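Local coordinates for 7,8-dihydro-6-hydroxymethylpterin pyrophosphokinase-dihydropteroate synthase (Plasmodium falciparum, PDB 6JWY), which probably catalyses both ATP-dependent pyrophosphorylation of hydroxymethyldihydropterin and its condensation with 4-aminobenzoate to dihydropteroate, at residues 536-541 and 579-584; 547-552 and 594-599; 130-135 and 218-223. The protein carries 1 engineered substitution. All blocks are in the same frame, centred on the assembly; numbering follows the deposited sequence.

Interaction 1. Residues 536-541 and 579-584; sequences HTMDKL and GFAKKH. With CKL (4-[(2-azanyl-4-oxidanylidene-7,8-dihydro-3~{H}-pteridin-6-yl)methylamino]-~{N}-(5,6-dimethoxypyrimidin-4-yl)benzenesulfonamide), chain C.
The Phe-580 ring has the ligand on one face, where C20 of the CKL benzene ring stands 3.8 Å above the ring plane, displaced toward the rim; the pterin atom N7 lies at the edge, in plane. Met-538 reaches the same ring obliquely, its SD 3.7 Å from CD1 of Phe-580, a Met-aromatic contact in which the polarisable sulfur packs well against the aromatic ring. A chi1 of 85° tucks Met-538 CG over the residue's own backbone, and the extended chain beyond carries SD to the ring. CE then ends 3.9 Å from the carbonyl oxygen of Gly-579. Gly-579, with a positive phi of 76°, has no beta carbon to crowd CKL O24, and its O lies 3.7 Å from C19 of CKL. Both segments are loops that follow neighbouring parallel strands, 525-529 and 572-575, of a TIM-barrel pterin-binding domain; such loops form the active-site end of the barrel, and CKL, a pterin joined to a sulfadoxine-like sulfonamide, occupies it. On its pyrimidine, C27 is 3.4 Å from OD2 of the poorly ordered Asp-539. Beside the base of the Met-538 side chain, the small Ala-581 lets the two backbones approach: its CA meets Met-538 O at 3.1 Å in a CA-H...O contact. Lys-583 has the length to span the contact, giving a weak bond from NZ to Asp-539 O, 3.4 Å away. The ammonium of Lys-582 instead turns inward, hydrogen-bonding to His-530 ND1 and Ile-576 O and more weakly to Phe-580 O.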
loop_
_atom_site.group_PDB
_atom_site.type_symbol
_atom_site.label_atom_id
_atom_site.label_comp_id
_atom_site.label_asym_id
_atom_site.label_seq_id
_atom_site.Cartn_x
_atom_site.Cartn_y
_atom_site.Cartn_z
ATOM N N HIS A 536 -15.084 21.243 -25.173
ATOM C CA HIS A 536 -15.551 20.818 -26.483
ATOM C C HIS A 536 -14.414 20.207 -27.298
ATOM O O HIS A 536 -14.655 19.321 -28.115
ATOM C CB HIS A 536 -16.229 21.979 -27.225
ATOM C CG HIS A 536 -17.306 22.642 -26.431
ATOM N ND1 HIS A 536 -18.421 21.956 -25.975
ATOM C CD2 HIS A 536 -17.444 23.917 -26.005
ATOM C CE1 HIS A 536 -19.192 22.778 -25.294
ATOM N NE2 HIS A 536 -18.617 23.989 -25.300
ATOM N N THR A 537 -13.184 20.682 -27.063
ATOM C CA THR A 537 -12.039 20.346 -27.894
ATOM C C THR A 537 -11.271 19.150 -27.329
ATOM O O THR A 537 -10.729 18.340 -28.084
ATOM C CB THR A 537 -11.079 21.538 -28.026
ATOM O OG1 THR A 537 -11.770 22.754 -27.734
ATOM C CG2 THR A 537 -10.425 21.623 -29.390
ATOM N N MET A 538 -11.246 19.034 -25.995
ATOM C CA MET A 538 -10.182 18.320 -25.302
ATOM C C MET A 538 -10.308 16.803 -25.432
ATOM O O MET A 538 -9.418 16.090 -24.991
ATOM C CB MET A 538 -10.131 18.690 -23.817
ATOM C CG MET A 538 -11.092 17.884 -22.965
ATOM S SD MET A 538 -11.393 18.649 -21.364
ATOM C CE MET A 538 -12.846 17.719 -20.880
ATOM N N ASP A 539 -11.388 16.298 -26.035
ATOM C CA ASP A 539 -11.527 14.854 -26.154
ATOM C C ASP A 539 -10.750 14.346 -27.367
ATOM O O ASP A 539 -10.641 13.135 -27.560
ATOM C CB ASP A 539 -12.991 14.412 -26.095
ATOM C CG ASP A 539 -13.697 14.894 -24.836
ATOM O OD1 ASP A 539 -14.395 15.935 -24.917
ATOM O OD2 ASP A 539 -13.541 14.231 -23.780
ATOM N N LYS A 540 -10.196 15.279 -28.159
ATOM C CA LYS A 540 -9.429 14.928 -29.344
ATOM C C LYS A 540 -7.996 15.462 -29.233
ATOM O O LYS A 540 -7.260 15.493 -30.224
ATOM C CB LYS A 540 -10.156 15.395 -30.613
ATOM C CG LYS A 540 -11.572 14.857 -30.804
ATOM C CD LYS A 540 -12.346 15.516 -31.935
ATOM C CE LYS A 540 -13.834 15.624 -31.666
ATOM N NZ LYS A 540 -14.170 16.807 -30.831
ATOM N N LEU A 541 -7.606 15.874 -28.019
ATOM C CA LEU A 541 -6.271 16.399 -27.771
ATOM C C LEU A 541 -5.518 15.400 -26.893
ATOM O O LEU A 541 -4.830 15.759 -25.932
ATOM C CB LEU A 541 -6.383 17.787 -27.125
ATOM C CG LEU A 541 -7.148 18.856 -27.912
ATOM C CD1 LEU A 541 -6.911 20.230 -27.309
ATOM C CD2 LEU A 541 -6.729 18.883 -29.369
ATOM N N GLY A 579 -9.396 12.827 -16.465
ATOM C CA GLY A 579 -10.541 13.043 -17.338
ATOM C C GLY A 579 -10.490 14.306 -18.207
ATOM O O GLY A 579 -11.461 14.606 -18.892
ATOM N N PHE A 580 -9.395 15.074 -18.185
ATOM C CA PHE A 580 -9.320 16.248 -19.046
ATOM C C PHE A 580 -8.228 16.077 -20.107
ATOM O O PHE A 580 -7.037 16.195 -19.812
ATOM C CB PHE A 580 -8.867 17.470 -18.260
ATOM C CG PHE A 580 -9.850 18.123 -17.326
ATOM C CD1 PHE A 580 -10.595 19.218 -17.753
ATOM C CD2 PHE A 580 -9.962 17.694 -16.003
ATOM C CE1 PHE A 580 -11.432 19.881 -16.877
ATOM C CE2 PHE A 580 -10.821 18.345 -15.128
ATOM C CZ PHE A 580 -11.546 19.443 -15.566
ATOM N N ALA A 581 -8.639 15.858 -21.363
ATOM C CA ALA A 581 -7.690 15.599 -22.433
ATOM C C ALA A 581 -6.928 14.321 -22.108
ATOM O O ALA A 581 -5.706 14.237 -22.308
ATOM C CB ALA A 581 -6.757 16.772 -22.626
ATOM N N LYS A 582 -7.690 13.348 -21.583
ATOM C CA LYS A 582 -7.178 12.033 -21.241
ATOM C C LYS A 582 -8.259 11.014 -21.598
ATOM O O LYS A 582 -9.390 11.119 -21.131
ATOM C CB LYS A 582 -6.911 12.001 -19.727
ATOM C CG LYS A 582 -5.476 12.200 -19.262
ATOM C CD LYS A 582 -4.966 13.633 -19.137
ATOM C CE LYS A 582 -5.415 14.342 -17.880
ATOM N NZ LYS A 582 -4.832 15.699 -17.773
ATOM N N LYS A 583 -7.926 10.018 -22.417
ATOM C CA LYS A 583 -8.789 8.844 -22.512
ATOM C C LYS A 583 -8.857 8.149 -21.140
ATOM O O LYS A 583 -7.936 8.255 -20.327
ATOM C CB LYS A 583 -8.230 7.866 -23.554
ATOM C CG LYS A 583 -8.162 8.356 -24.997
ATOM C CD LYS A 583 -9.444 8.992 -25.483
ATOM C CE LYS A 583 -9.658 8.852 -26.980
ATOM N NZ LYS A 583 -10.734 9.747 -27.477
ATOM N N HIS A 584 -9.934 7.406 -20.888
ATOM C CA HIS A 584 -10.089 6.591 -19.692
ATOM C C HIS A 584 -8.823 5.806 -19.335
ATOM O O HIS A 584 -8.376 5.840 -18.187
ATOM C CB HIS A 584 -11.311 5.684 -19.835
ATOM C CG HIS A 584 -12.552 6.462 -20.117
ATOM N ND1 HIS A 584 -12.638 7.819 -19.866
ATOM C CD2 HIS A 584 -13.753 6.095 -20.601
ATOM C CE1 HIS A 584 -13.834 8.255 -20.198
ATOM N NE2 HIS A 584 -14.543 7.213 -20.631
HETATM C C2 CKL C . -9.423 20.237 -9.959
HETATM C C4 CKL C . -10.214 18.263 -10.994
HETATM C C5 CKL C . -11.502 18.892 -11.317
HETATM C C6 CKL C . -11.605 20.294 -10.876
HETATM O O24 CKL C . -14.660 12.672 -17.783
HETATM S S21 CKL C . -15.834 13.226 -17.141
HETATM O O23 CKL C . -16.353 12.191 -16.308
HETATM N N22 CKL C . -17.076 13.664 -18.093
HETATM C C25 CKL C . -17.056 13.749 -19.447
HETATM C C30 CKL C . -18.229 14.082 -20.112
HETATM O O31 CKL C . -19.389 14.327 -19.416
HETATM C C32 CKL C . -19.779 15.666 -19.096
HETATM C C29 CKL C . -18.214 14.146 -21.496
HETATM O O33 CKL C . -19.363 14.466 -22.185
HETATM C C34 CKL C . -19.726 13.804 -23.408
HETATM N N28 CKL C . -17.053 13.897 -22.154
HETATM C C27 CKL C . -15.924 13.580 -21.493
HETATM N N26 CKL C . -15.919 13.499 -20.155
HETATM C C18 CKL C . -15.463 14.599 -16.389
HETATM C C17 CKL C . -16.326 15.065 -15.395
HETATM C C16 CKL C . -16.027 16.254 -14.743
HETATM C C19 CKL C . -14.323 15.341 -16.746
HETATM C C20 CKL C . -14.031 16.534 -16.084
HETATM C C15 CKL C . -14.876 16.982 -15.060
HETATM N N14 CKL C . -14.582 18.149 -14.389
HETATM C C13 CKL C . -14.930 18.507 -13.006
HETATM C C8 CKL C . -13.687 18.995 -12.271
HETATM C C9 CKL C . -13.832 20.405 -11.836
HETATM N N10 CKL C . -12.720 20.966 -11.140
HETATM N N1 CKL C . -10.579 20.910 -10.201
HETATM N N7 CKL C . -12.535 18.271 -11.988
HETATM O O12 CKL C . -10.012 17.069 -11.311
HETATM N N3 CKL C . -9.254 18.967 -10.356
HETATM N N11 CKL C . -8.399 20.859 -9.346
#

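Interaction 2. Residues 547-552 and 594-599; sequences LVYDIK and IHVYDE
Mainly apolar packing, with one bridging water and a weak lysine bond, joins Val-548, Tyr-549, Ile-551 and Lys-552 to Val-596 and Tyr-597. In the TIM-barrel domain this places the first turns of helix 547-564 against the 3-10 turn that follows helix 584-592, on the outer helical layer and away from the annotated sites. Val-596 is the wedge, and its two methyls face different partners. CG2 lies 4.0 Å from CG1 of Val-548 and meets the Tyr-549 ring obliquely, 3.6 Å from CZ. CG1 touches the aliphatic stem of Lys-552, 3.4 Å from CD, and also rests over one face of the ring of its own neighbour Tyr-597. Lysine suits this position because its chain is greasy along its length and charged at the end: CG is anti to the backbone N (chi1 169°) and every later bond is extended, which carries NZ past the valine to a weak hydrogen bond with Val-596 O at 3.4 Å. Tyr-597 comes in from the other segment, crossing Ile-551 at about a right angle, with its OH 3.6 Å from Ile-551 CG2 and 3.4 Å from Lys-552 CA. Tyr-597 is buried, and the hydroxyl finds its polar partner in a water. Nearby, Leu-590 of helix 584-592 also packs on Ile-551, and Lys-716 of the second subunit packs on Tyr-549. The water supplies the polar link, donating to Val-548 O at 2.7 Å, an oxygen already bonded to Lys-552 N within the helix, and pairing with Tyr-597 OH at 2.7 Å.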
loop_
_atom_site.group_PDB
_atom_site.type_symbol
_atom_site.label_atom_id
_atom_site.label_comp_id
_atom_site.label_asym_id
_atom_site.label_seq_id
_atom_site.Cartn_x
_atom_site.Cartn_y
_atom_site.Cartn_z
ATOM N N LEU A 547 2.894 10.263 -21.577
ATOM C CA LEU A 547 1.769 10.741 -20.792
ATOM C C LEU A 547 2.218 11.163 -19.398
ATOM O O LEU A 547 2.016 12.313 -19.004
ATOM C CB LEU A 547 0.722 9.626 -20.697
ATOM C CG LEU A 547 -0.486 9.891 -19.793
ATOM C CD1 LEU A 547 -1.443 10.900 -20.415
ATOM C CD2 LEU A 547 -1.249 8.608 -19.509
ATOM N N VAL A 548 2.821 10.227 -18.659
ATOM C CA VAL A 548 3.024 10.425 -17.234
ATOM C C VAL A 548 4.012 11.565 -17.015
ATOM O O VAL A 548 3.803 12.384 -16.127
ATOM C CB VAL A 548 3.469 9.133 -16.518
ATOM C CG1 VAL A 548 4.164 9.403 -15.199
ATOM C CG2 VAL A 548 2.373 8.089 -16.401
ATOM N N TYR A 549 5.092 11.619 -17.803
ATOM C CA TYR A 549 6.138 12.603 -17.532
ATOM C C TYR A 549 5.835 13.900 -18.268
ATOM O O TYR A 549 6.266 14.963 -17.826
ATOM C CB TYR A 549 7.555 12.034 -17.721
ATOM C CG TYR A 549 7.939 11.032 -16.660
ATOM C CD1 TYR A 549 7.475 9.723 -16.750
ATOM C CD2 TYR A 549 8.686 11.390 -15.540
ATOM C CE1 TYR A 549 7.747 8.788 -15.769
ATOM C CE2 TYR A 549 8.968 10.467 -14.537
ATOM C CZ TYR A 549 8.483 9.167 -14.658
ATOM O OH TYR A 549 8.706 8.203 -13.710
ATOM N N ASP A 550 5.042 13.824 -19.345
ATOM C CA ASP A 550 4.688 15.059 -20.035
ATOM C C ASP A 550 3.901 15.939 -19.059
ATOM O O ASP A 550 4.207 17.128 -18.857
ATOM C CB ASP A 550 3.847 14.811 -21.291
ATOM C CG ASP A 550 4.524 14.009 -22.401
ATOM O OD1 ASP A 550 5.778 14.020 -22.486
ATOM O OD2 ASP A 550 3.786 13.363 -23.181
ATOM N N ILE A 551 2.885 15.313 -18.443
ATOM C CA ILE A 551 2.026 15.966 -17.474
ATOM C C ILE A 551 2.829 16.420 -16.259
ATOM O O ILE A 551 2.659 17.549 -15.789
ATOM C CB ILE A 551 0.820 15.081 -17.128
ATOM C CG1 ILE A 551 -0.148 15.099 -18.319
ATOM C CG2 ILE A 551 0.158 15.540 -15.832
ATOM C CD1 ILE A 551 -0.994 13.860 -18.476
ATOM N N LYS A 552 3.718 15.556 -15.770
ATOM C CA LYS A 552 4.502 15.932 -14.617
ATOM C C LYS A 552 5.399 17.122 -14.959
ATOM O O LYS A 552 5.502 18.047 -14.171
ATOM C CB LYS A 552 5.268 14.737 -14.040
ATOM C CG LYS A 552 6.306 15.137 -12.991
ATOM C CD LYS A 552 7.076 13.975 -12.448
ATOM C CE LYS A 552 8.086 14.389 -11.403
ATOM N NZ LYS A 552 8.936 13.238 -11.014
ATOM N N ILE A 594 0.880 7.341 -9.920
ATOM C CA ILE A 594 0.789 8.525 -9.079
ATOM C C ILE A 594 2.050 8.703 -8.217
ATOM O O ILE A 594 2.270 9.791 -7.689
ATOM C CB ILE A 594 -0.515 8.513 -8.251
ATOM C CG1 ILE A 594 -0.992 9.926 -7.918
ATOM C CG2 ILE A 594 -0.361 7.678 -7.002
ATOM C CD1 ILE A 594 -1.503 10.700 -9.108
ATOM N N HIS A 595 2.893 7.662 -8.106
ATOM C CA HIS A 595 4.046 7.691 -7.213
ATOM C C HIS A 595 5.005 8.816 -7.590
ATOM O O HIS A 595 5.809 9.297 -6.789
ATOM C CB HIS A 595 4.777 6.342 -7.206
ATOM C CG HIS A 595 5.377 5.989 -8.516
ATOM N ND1 HIS A 595 4.650 5.346 -9.491
ATOM C CD2 HIS A 595 6.605 6.222 -9.030
ATOM C CE1 HIS A 595 5.394 5.202 -10.576
ATOM N NE2 HIS A 595 6.612 5.724 -10.308
ATOM N N VAL A 596 4.912 9.197 -8.848
ATOM C CA VAL A 596 5.731 10.219 -9.465
ATOM C C VAL A 596 5.570 11.563 -8.735
ATOM O O VAL A 596 6.444 12.432 -8.852
ATOM C CB VAL A 596 5.327 10.215 -10.947
ATOM C CG1 VAL A 596 4.930 11.552 -11.531
ATOM C CG2 VAL A 596 6.270 9.393 -11.799
ATOM N N TYR A 597 4.499 11.700 -7.935
ATOM C CA TYR A 597 4.293 12.915 -7.162
ATOM C C TYR A 597 4.613 12.727 -5.672
ATOM O O TYR A 597 4.096 13.496 -4.853
ATOM C CB TYR A 597 2.879 13.469 -7.367
ATOM C CG TYR A 597 2.577 13.805 -8.805
ATOM C CD1 TYR A 597 2.016 12.854 -9.641
ATOM C CD2 TYR A 597 2.928 15.036 -9.347
ATOM C CE1 TYR A 597 1.792 13.124 -10.984
ATOM C CE2 TYR A 597 2.700 15.326 -10.681
ATOM C CZ TYR A 597 2.141 14.360 -11.496
ATOM O OH TYR A 597 1.917 14.598 -12.816
ATOM N N ASP A 598 5.493 11.761 -5.326
ATOM C CA ASP A 598 5.835 11.485 -3.936
ATOM C C ASP A 598 6.582 12.664 -3.317
ATOM O O ASP A 598 6.620 12.797 -2.095
ATOM C CB ASP A 598 6.722 10.246 -3.742
ATOM C CG ASP A 598 6.075 8.878 -3.936
ATOM O OD1 ASP A 598 4.800 8.795 -4.059
ATOM O OD2 ASP A 598 6.847 7.879 -3.962
ATOM N N GLU A 599 7.204 13.513 -4.129
ATOM C CA GLU A 599 7.934 14.602 -3.506
ATOM C C GLU A 599 7.062 15.860 -3.398
ATOM O O GLU A 599 7.574 16.883 -2.937
ATOM C CB GLU A 599 9.180 14.982 -4.315
ATOM C CG GLU A 599 10.337 14.005 -4.233
ATOM C CD GLU A 599 10.779 13.631 -2.832
ATOM O OE1 GLU A 599 11.288 14.520 -2.109
ATOM O OE2 GLU A 599 10.592 12.446 -2.462
HETATM O O HOH W 1 1.756 12.357 -14.379
#

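Interaction 3. Residues 130-135 and 218-223; sequences ENYLLE and TIFMKN
Helix 130-135 runs over the short strand 219-221 with its axis 8.8 Å away and the two N-to-C directions 52° apart, Tyr-132 and Phe-220 being the nearest pair of CA atoms. Phe-220 points at the helix and presents a ring face to Glu-135, whose CB sits 3.5 Å from the ring centroid, almost on the normal, as a CH-pi contact. The backbone oxygen of Glu-135 is also close, 3.6 Å from Phe-220 CZ. At the edge of this ring, near its plane, lies CE1 of Tyr-132. A chi1 of 171° swings the tyrosine ring away from its own N-H, alongside the strand, where the methyl of Thr-218 meets it obliquely; Thr-218 CG2 is 3.6 Å from Tyr-132 CB. A tyrosine fits here because its hydroxyl passes this apolar patch to bond with Pro-319 O. Glutamate likewise has a double role: its CB lies over the phenyl face while the chain, bent at chi2, brings OE2 within 3.0 Å of Lys-222 NZ. That salt bridge enters on the syn side, 32° out of the carboxylate plane, at the solvent-exposed end of the contact. The Phe-220 side chain lies about 4 Å, between nearest atoms, from those of the nucleotide-binding Ser-317 and Phe-315, an arrangement consistent with a second shell behind the ATP site of the HPPK domain.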
loop_
_atom_site.group_PDB
_atom_site.type_symbol
_atom_site.label_atom_id
_atom_site.label_comp_id
_atom_site.label_asym_id
_atom_site.label_seq_id
_atom_site.Cartn_x
_atom_site.Cartn_y
_atom_site.Cartn_z
ATOM N N GLU A 130 41.501 28.442 -0.417
ATOM C CA GLU A 130 42.367 27.947 0.647
ATOM C C GLU A 130 42.104 28.777 1.897
ATOM O O GLU A 130 41.885 28.253 2.990
ATOM C CB GLU A 130 43.842 28.121 0.281
ATOM C CG GLU A 130 44.365 27.084 -0.698
ATOM C CD GLU A 130 43.753 27.164 -2.087
ATOM O OE1 GLU A 130 43.730 28.280 -2.662
ATOM O OE2 GLU A 130 43.274 26.119 -2.578
ATOM N N ASN A 131 42.110 30.090 1.682
ATOM C CA ASN A 131 41.934 31.046 2.752
ATOM C C ASN A 131 40.522 30.936 3.313
ATOM O O ASN A 131 40.342 30.988 4.531
ATOM C CB ASN A 131 42.275 32.460 2.290
ATOM C CG ASN A 131 43.050 33.201 3.353
ATOM O OD1 ASN A 131 42.461 33.778 4.266
ATOM N ND2 ASN A 131 44.369 33.150 3.261
ATOM N N TYR A 132 39.534 30.786 2.416
ATOM C CA TYR A 132 38.146 30.716 2.839
ATOM C C TYR A 132 37.942 29.491 3.723
ATOM O O TYR A 132 37.338 29.587 4.789
ATOM C CB TYR A 132 37.167 30.693 1.661
ATOM C CG TYR A 132 35.759 30.402 2.110
ATOM C CD1 TYR A 132 34.900 31.421 2.496
ATOM C CD2 TYR A 132 35.321 29.096 2.241
ATOM C CE1 TYR A 132 33.624 31.148 2.968
ATOM C CE2 TYR A 132 34.056 28.804 2.716
ATOM C CZ TYR A 132 33.204 29.833 3.071
ATOM O OH TYR A 132 31.956 29.530 3.521
ATOM N N LEU A 133 38.448 28.339 3.268
ATOM C CA LEU A 133 38.244 27.093 3.993
ATOM C C LEU A 133 38.912 27.128 5.368
ATOM O O LEU A 133 38.378 26.558 6.322
ATOM C CB LEU A 133 38.749 25.922 3.152
ATOM C CG LEU A 133 37.975 25.695 1.857
ATOM C CD1 LEU A 133 38.741 24.774 0.921
ATOM C CD2 LEU A 133 36.582 25.145 2.147
ATOM N N LEU A 134 40.072 27.794 5.468
ATOM C CA LEU A 134 40.789 27.853 6.729
ATOM C C LEU A 134 39.939 28.606 7.754
ATOM O O LEU A 134 39.704 28.112 8.861
ATOM C CB LEU A 134 42.156 28.508 6.490
ATOM C CG LEU A 134 42.997 28.833 7.730
ATOM C CD1 LEU A 134 43.453 27.565 8.442
ATOM C CD2 LEU A 134 44.196 29.701 7.364
ATOM N N GLU A 135 39.449 29.781 7.342
ATOM C CA GLU A 135 38.679 30.673 8.199
ATOM C C GLU A 135 37.308 30.071 8.523
ATOM O O GLU A 135 36.836 30.212 9.652
ATOM C CB GLU A 135 38.561 32.053 7.550
ATOM C CG GLU A 135 39.906 32.690 7.229
ATOM C CD GLU A 135 40.618 33.442 8.349
ATOM O OE1 GLU A 135 40.180 33.345 9.519
ATOM O OE2 GLU A 135 41.619 34.137 8.043
ATOM N N THR A 218 33.370 34.989 -2.923
ATOM C CA THR A 218 33.918 34.346 -1.737
ATOM C C THR A 218 34.493 35.422 -0.823
ATOM O O THR A 218 35.449 36.086 -1.203
ATOM C CB THR A 218 35.024 33.357 -2.097
ATOM O OG1 THR A 218 34.526 32.492 -3.116
ATOM C CG2 THR A 218 35.469 32.548 -0.904
ATOM N N ILE A 219 33.893 35.584 0.364
ATOM C CA ILE A 219 34.206 36.685 1.257
ATOM C C ILE A 219 34.310 36.139 2.672
ATOM O O ILE A 219 33.449 35.375 3.089
ATOM C CB ILE A 219 33.111 37.762 1.218
ATOM C CG1 ILE A 219 33.124 38.578 -0.075
ATOM C CG2 ILE A 219 33.178 38.652 2.455
ATOM C CD1 ILE A 219 31.851 39.393 -0.266
ATOM N N PHE A 220 35.342 36.593 3.399
ATOM C CA PHE A 220 35.514 36.318 4.818
ATOM C C PHE A 220 36.186 37.499 5.526
ATOM O O PHE A 220 37.402 37.683 5.440
ATOM C CB PHE A 220 36.271 35.005 5.019
ATOM C CG PHE A 220 35.850 34.318 6.292
ATOM C CD1 PHE A 220 36.117 34.892 7.526
ATOM C CD2 PHE A 220 35.154 33.123 6.254
ATOM C CE1 PHE A 220 35.699 34.284 8.699
ATOM C CE2 PHE A 220 34.749 32.509 7.428
ATOM C CZ PHE A 220 35.013 33.095 8.648
ATOM N N MET A 221 35.375 38.291 6.234
ATOM C CA MET A 221 35.811 39.535 6.845
ATOM C C MET A 221 35.623 39.407 8.346
ATOM O O MET A 221 34.487 39.258 8.809
ATOM C CB MET A 221 34.949 40.716 6.401
ATOM C CG MET A 221 35.045 41.033 4.947
ATOM S SD MET A 221 34.317 42.661 4.613
ATOM C CE MET A 221 35.300 43.084 3.166
ATOM N N LYS A 222 36.734 39.580 9.080
ATOM C CA LYS A 222 36.890 38.983 10.394
ATOM C C LYS A 222 36.428 39.919 11.510
ATOM O O LYS A 222 35.852 39.449 12.493
ATOM C CB LYS A 222 38.332 38.522 10.600
ATOM C CG LYS A 222 38.488 37.107 11.138
ATOM C CD LYS A 222 39.133 36.178 10.135
ATOM C CE LYS A 222 40.260 36.819 9.339
ATOM N NZ LYS A 222 41.600 36.517 9.895
ATOM N N ASN A 223 36.695 41.224 11.394
ATOM C CA ASN A 223 36.439 42.049 12.568
ATOM C C ASN A 223 35.693 43.313 12.166
ATOM O O ASN A 223 36.204 44.424 12.287
ATOM C CB ASN A 223 37.697 42.347 13.397
ATOM C CG ASN A 223 38.170 41.175 14.234
ATOM O OD1 ASN A 223 39.146 40.508 13.883
ATOM N ND2 ASN A 223 37.485 40.912 15.340
#

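Overall arrangement
From the N terminus, interaction 3 comes first: residues 130-135 and 218-223 close a loop of 82 intervening residues within the pyrophosphokinase part, tying helix 129-148 to strand 219-221 before the other two contacts open. Interactions 1 and 2 both lie in the pterin-binding TIM barrel and cross along the chain, in the order 536-541, 547-552, 579-584, 594-599. Interaction 1 joins the loops after strands 525-529 and 572-575, whereas interaction 2 joins the helix following the first to the turn beyond helix 584-592. The two touch where Lys-582 CD packs 4.0 Å from Ile-551 CD1. Interaction 3 lies far off, its centre about 59 Å from that of interaction 1.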